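Local coordinates for protein putative cathepsin d (Ixodes ricinus, PDB 5N7Q) that probably cleaves proteins as a cathepsin D-like aspartic endopeptidase of the tick and is captured here in complex with the inhibitor pepstatin A, at residues T230-G235 with L297-F302; K277-R282 with D316-P321. One frame throughout, in Å; residues are numbered along the deposited sequence.

In the fold
From the N terminus, the chain first reaches 230-235, just after the predicted catalytic Asp227 in the DTGTS sequence. It passes through 277-282 and returns at 297-302 to pair in parallel with 233-235, so interaction 1 closes a loop of 61 residues. Interaction 2 closes a shorter one, of 33 residues, when helix 316-319 packs on strand 277-281. The two loops cross, since 277-282 lies inside the first and 316-321 beyond it. They also touch: Ile233 CD1 lies 3.6 Å from Leu281 CD1, and Thr230 O and Ser231 O probably accept from the backbone N atoms of Asp316 and Val317. Together they tie the loop after Asp227 to strands 277-281 and 295-304 and helix 316-319 of the C-terminal lobe.

Interaction 1. Residues T230-G235 with L297-F302; sequences TSLITG and LCVSGF
Ile233 and Phe302 form a parallel bridge in the C-terminal lobe of this pepsin-like fold, where the chain leaving the DTGTS loop of the predicted catalytic Asp227 enters strand 233-235. The tight part is the backbone junction. Ile233 N donates to Gly301 O at 2.9 Å, with an N-H...O angle of 161°, and Leu232 CB packs on the same oxygen at 3.5 Å. Next to it, Ile233 O receives a CA-H...O contact from Phe302 CA at 3.4 Å. Ile233 and Phe302 send their side chains side by side in the same direction. Ile233 CG1 is anti to the carbonyl carbon (chi1 -67°), and an extended second torsion (chi2 171°) carries CD1 out to 3.8 Å from Phe302 CE1, meeting the ring obliquely; CB and CG2 lie against Phe302 CD1. Tyr286 also meets that ring.

The tip of Leu232 makes the looser part: CD1 lies 3.8 Å from Ser300 O, with Val299 CG1 further off at 4.3 Å. The six touching residues are all buried, and the segments diverge toward the partly exposed Leu297. Leu288, Gln256 and a modified side chain of the bound peptide also pack on Leu232. Next to the bridge, Ser300 OG is hydrogen-bonded to Asn244 OD1 and closes an ST turn by accepting from Phe302 N at 3.3 Å.

Interaction 2. Residues K277-R282 with D316-P321; sequences KEFSLR and DVFLGP
Helix 316-319, which follows the psi loop of the C-terminal lobe, packs on strand 277-281: Val317, Phe318 and Pro321 meet Phe279 and Leu281 mainly through apolar side chains, with no hydrogen bond between the segments. CG of Phe318 is anti to the backbone N (chi1 -167°), and the ring beyond it comes close to the strand. Two contacts lie at the edge of this ring, near the ring plane. Phe279 CB approaches the far end, 3.7 Å from Phe318 CZ, while Leu281 CD1 comes to the side at 4.2 Å from Phe318 CD1. The two phenylalanine side chains cross obliquely, and the Phe279 ring itself leads away from the helix after its CB has made the closest touch.

Leu281 spreads its two methyls between different partners. Besides Phe318, CD1 meets Val317 CG1 at 4.3 Å, and CD2 lies 3.8 Å from Pro321 CG and 3.9 Å from Val317 O. Leu281 crosses both Phe318 and Pro321 at about a right angle. Within the helical turn, Gly320 N donates to Asp316 O.

Tyr322 continues the apolar cluster, meeting both phenylalanine rings, edge-to-face with Phe279, and its OH is hydrogen-bonded to Ser280 O. Ile233 also touches Leu281, Val317 and Phe318. The helix leaves strand 312-314, which runs parallel to 222-226 and antiparallel to 233-235 as the central strand of the psi loop found in each lobe of pepsin-like A1 peptidases.

Interaction 1. Residues T230-G235 with L297-F302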
# COMPACT_ATOMS: atom_id res chain seq x y z
N THR A 230 1.12 -0.52 3.05
CA THR A 230 1.21 -0.69 4.50
C THR A 230 0.09 -1.64 4.91
O THR A 230 -1.05 -1.48 4.47
CB THR A 230 1.13 0.68 5.21
OG1 THR A 230 2.41 1.32 4.99
CG2 THR A 230 0.87 0.55 6.72
N SER A 231 0.40 -2.62 5.78
CA SER A 231 -0.60 -3.60 6.16
C SER A 231 -1.65 -3.05 7.12
O SER A 231 -2.86 -3.33 7.01
CB SER A 231 0.08 -4.77 6.88
OG SER A 231 1.07 -5.37 6.06
N LEU A 232 -1.18 -2.32 8.13
CA LEU A 232 -2.01 -1.89 9.25
C LEU A 232 -2.35 -0.41 9.12
O LEU A 232 -2.29 0.16 8.02
CB LEU A 232 -1.30 -2.23 10.58
CG LEU A 232 -0.89 -3.68 10.76
CD1 LEU A 232 -0.31 -3.85 12.16
CD2 LEU A 232 -2.03 -4.66 10.50
N ILE A 233 -2.77 0.20 10.21
CA ILE A 233 -2.86 1.64 10.35
C ILE A 233 -1.73 2.04 11.26
O ILE A 233 -1.59 1.46 12.35
CB ILE A 233 -4.23 2.10 10.87
CG1 ILE A 233 -5.30 1.81 9.81
CG2 ILE A 233 -4.21 3.58 11.30
CD1 ILE A 233 -6.71 2.01 10.26
N THR A 234 -0.94 3.01 10.85
CA THR A 234 0.11 3.56 11.73
C THR A 234 -0.33 4.92 12.17
O THR A 234 -1.10 5.60 11.50
CB THR A 234 1.51 3.62 11.11
OG1 THR A 234 1.61 4.75 10.23
CG2 THR A 234 1.82 2.35 10.28
N GLY A 235 0.17 5.32 13.33
CA GLY A 235 -0.05 6.67 13.83
C GLY A 235 1.05 7.17 14.73
O GLY A 235 1.96 6.42 15.08
N LEU A 297 -1.59 -15.36 17.12
CA LEU A 297 -1.74 -14.08 17.82
C LEU A 297 -2.86 -13.27 17.20
O LEU A 297 -3.21 -13.45 16.03
CB LEU A 297 -0.46 -13.27 17.72
CG LEU A 297 0.83 -13.94 18.20
CD1 LEU A 297 1.99 -13.02 17.87
CD2 LEU A 297 0.77 -14.34 19.67
N CYS A 298 -3.40 -12.37 17.99
CA CYS A 298 -4.37 -11.38 17.51
C CYS A 298 -3.72 -10.02 17.64
O CYS A 298 -3.57 -9.50 18.77
CB CYS A 298 -5.66 -11.48 18.30
SG CYS A 298 -6.48 -13.06 17.98
N VAL A 299 -3.33 -9.47 16.50
CA VAL A 299 -2.54 -8.25 16.45
C VAL A 299 -3.48 -7.05 16.30
O VAL A 299 -4.38 -7.04 15.46
CB VAL A 299 -1.52 -8.33 15.31
CG1 VAL A 299 -0.87 -6.98 15.01
CG2 VAL A 299 -0.48 -9.39 15.63
N SER A 300 -3.26 -6.02 17.11
CA SER A 300 -3.97 -4.79 16.94
C SER A 300 -3.54 -4.12 15.64
O SER A 300 -2.34 -3.94 15.41
CB SER A 300 -3.65 -3.84 18.08
OG SER A 300 -4.19 -2.56 17.80
N GLY A 301 -4.50 -3.72 14.84
CA GLY A 301 -4.21 -3.05 13.59
C GLY A 301 -3.83 -1.59 13.71
O GLY A 301 -3.79 -0.90 12.69
N PHE A 302 -3.55 -1.12 14.91
CA PHE A 302 -3.04 0.23 15.14
C PHE A 302 -1.66 0.15 15.73
O PHE A 302 -1.50 -0.33 16.86
CB PHE A 302 -3.98 1.07 16.01
CG PHE A 302 -5.39 1.02 15.55
CD1 PHE A 302 -5.81 1.81 14.50
CD2 PHE A 302 -6.29 0.14 16.13
CE1 PHE A 302 -7.11 1.72 14.05
CE2 PHE A 302 -7.59 0.06 15.69
CZ PHE A 302 -8.00 0.85 14.63

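Interaction 2. Residues K277-R282 with D316-P321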
# COMPACT_ATOMS: atom_id res chain seq x y z
N LYS A 277 -17.28 13.15 7.34
CA LYS A 277 -17.99 11.88 7.35
C LYS A 277 -17.22 10.86 8.19
O LYS A 277 -15.98 10.81 8.18
CB LYS A 277 -18.18 11.36 5.94
CG LYS A 277 -18.95 10.05 5.90
CD LYS A 277 -19.38 9.66 4.51
CE LYS A 277 -20.10 8.32 4.55
NZ LYS A 277 -21.46 8.40 5.14
N GLU A 278 -17.97 10.01 8.87
CA GLU A 278 -17.37 8.96 9.70
C GLU A 278 -17.09 7.71 8.90
O GLU A 278 -17.96 7.19 8.20
CB GLU A 278 -18.28 8.62 10.88
CG GLU A 278 -18.32 9.76 11.89
CD GLU A 278 -18.96 9.41 13.22
OE1 GLU A 278 -19.39 8.26 13.43
OE2 GLU A 278 -19.01 10.32 14.07
N PHE A 279 -15.88 7.19 9.06
CA PHE A 279 -15.44 5.93 8.46
C PHE A 279 -15.08 5.00 9.63
O PHE A 279 -14.00 5.11 10.22
CB PHE A 279 -14.25 6.19 7.52
CG PHE A 279 -14.64 7.01 6.32
CD1 PHE A 279 -15.12 6.40 5.18
CD2 PHE A 279 -14.57 8.39 6.38
CE1 PHE A 279 -15.53 7.16 4.10
CE2 PHE A 279 -14.98 9.16 5.31
CZ PHE A 279 -15.45 8.53 4.16
N SER A 280 -15.99 4.09 9.92
CA SER A 280 -15.92 3.19 11.08
C SER A 280 -15.19 1.89 10.72
O SER A 280 -15.33 1.37 9.62
CB SER A 280 -17.35 2.90 11.55
OG SER A 280 -17.36 2.16 12.76
N LEU A 281 -14.41 1.39 11.67
CA LEU A 281 -13.76 0.10 11.58
C LEU A 281 -14.23 -0.73 12.77
O LEU A 281 -14.05 -0.32 13.90
CB LEU A 281 -12.24 0.27 11.66
CG LEU A 281 -11.65 1.15 10.57
CD1 LEU A 281 -10.20 1.43 10.89
CD2 LEU A 281 -11.73 0.44 9.23
N ARG A 282 -14.81 -1.89 12.49
CA ARG A 282 -15.14 -2.88 13.52
C ARG A 282 -13.89 -3.62 13.91
O ARG A 282 -12.90 -3.65 13.16
CB ARG A 282 -16.14 -3.88 12.94
CG ARG A 282 -17.45 -3.27 12.46
CD ARG A 282 -18.21 -4.21 11.52
NE ARG A 282 -18.37 -5.54 12.08
CZ ARG A 282 -18.45 -6.70 11.41
NH1 ARG A 282 -18.41 -6.76 10.08
NH2 ARG A 282 -18.56 -7.83 12.11
N ASP A 316 -3.85 -1.24 4.65
CA ASP A 316 -4.83 -2.19 4.16
C ASP A 316 -5.99 -2.41 5.14
O ASP A 316 -7.11 -2.70 4.74
CB ASP A 316 -4.19 -3.53 3.81
CG ASP A 316 -3.05 -3.43 2.80
OD1 ASP A 316 -3.05 -2.46 1.98
OD2 ASP A 316 -2.16 -4.33 2.81
N VAL A 317 -5.73 -2.28 6.44
CA VAL A 317 -6.83 -2.35 7.42
C VAL A 317 -7.97 -1.38 7.10
O VAL A 317 -9.15 -1.72 7.25
CB VAL A 317 -6.28 -2.11 8.85
CG1 VAL A 317 -7.38 -1.66 9.80
CG2 VAL A 317 -5.58 -3.35 9.34
N PHE A 318 -7.62 -0.18 6.63
CA PHE A 318 -8.60 0.85 6.21
C PHE A 318 -9.04 0.71 4.77
O PHE A 318 -10.24 0.84 4.45
CB PHE A 318 -8.04 2.27 6.44
CG PHE A 318 -9.04 3.37 6.33
CD1 PHE A 318 -9.82 3.73 7.42
CD2 PHE A 318 -9.24 4.05 5.14
CE1 PHE A 318 -10.75 4.73 7.33
CE2 PHE A 318 -10.20 5.04 5.04
CZ PHE A 318 -10.93 5.41 6.12
N LEU A 319 -8.09 0.42 3.89
CA LEU A 319 -8.33 0.47 2.45
C LEU A 319 -9.06 -0.77 1.95
O LEU A 319 -9.51 -0.80 0.81
CB LEU A 319 -6.97 0.64 1.72
CG LEU A 319 -6.19 1.91 2.05
CD1 LEU A 319 -4.79 1.82 1.42
CD2 LEU A 319 -6.92 3.16 1.62
N GLY A 320 -9.21 -1.79 2.78
CA GLY A 320 -10.11 -2.91 2.49
C GLY A 320 -11.58 -2.58 2.63
O GLY A 320 -12.36 -2.75 1.68
N PRO A 321 -12.01 -2.11 3.81
CA PRO A 321 -13.45 -1.79 3.98
C PRO A 321 -13.88 -0.54 3.21
O PRO A 321 -15.08 -0.34 2.99
CB PRO A 321 -13.62 -1.63 5.51
CG PRO A 321 -12.25 -1.47 6.04
CD PRO A 321 -11.33 -2.22 5.12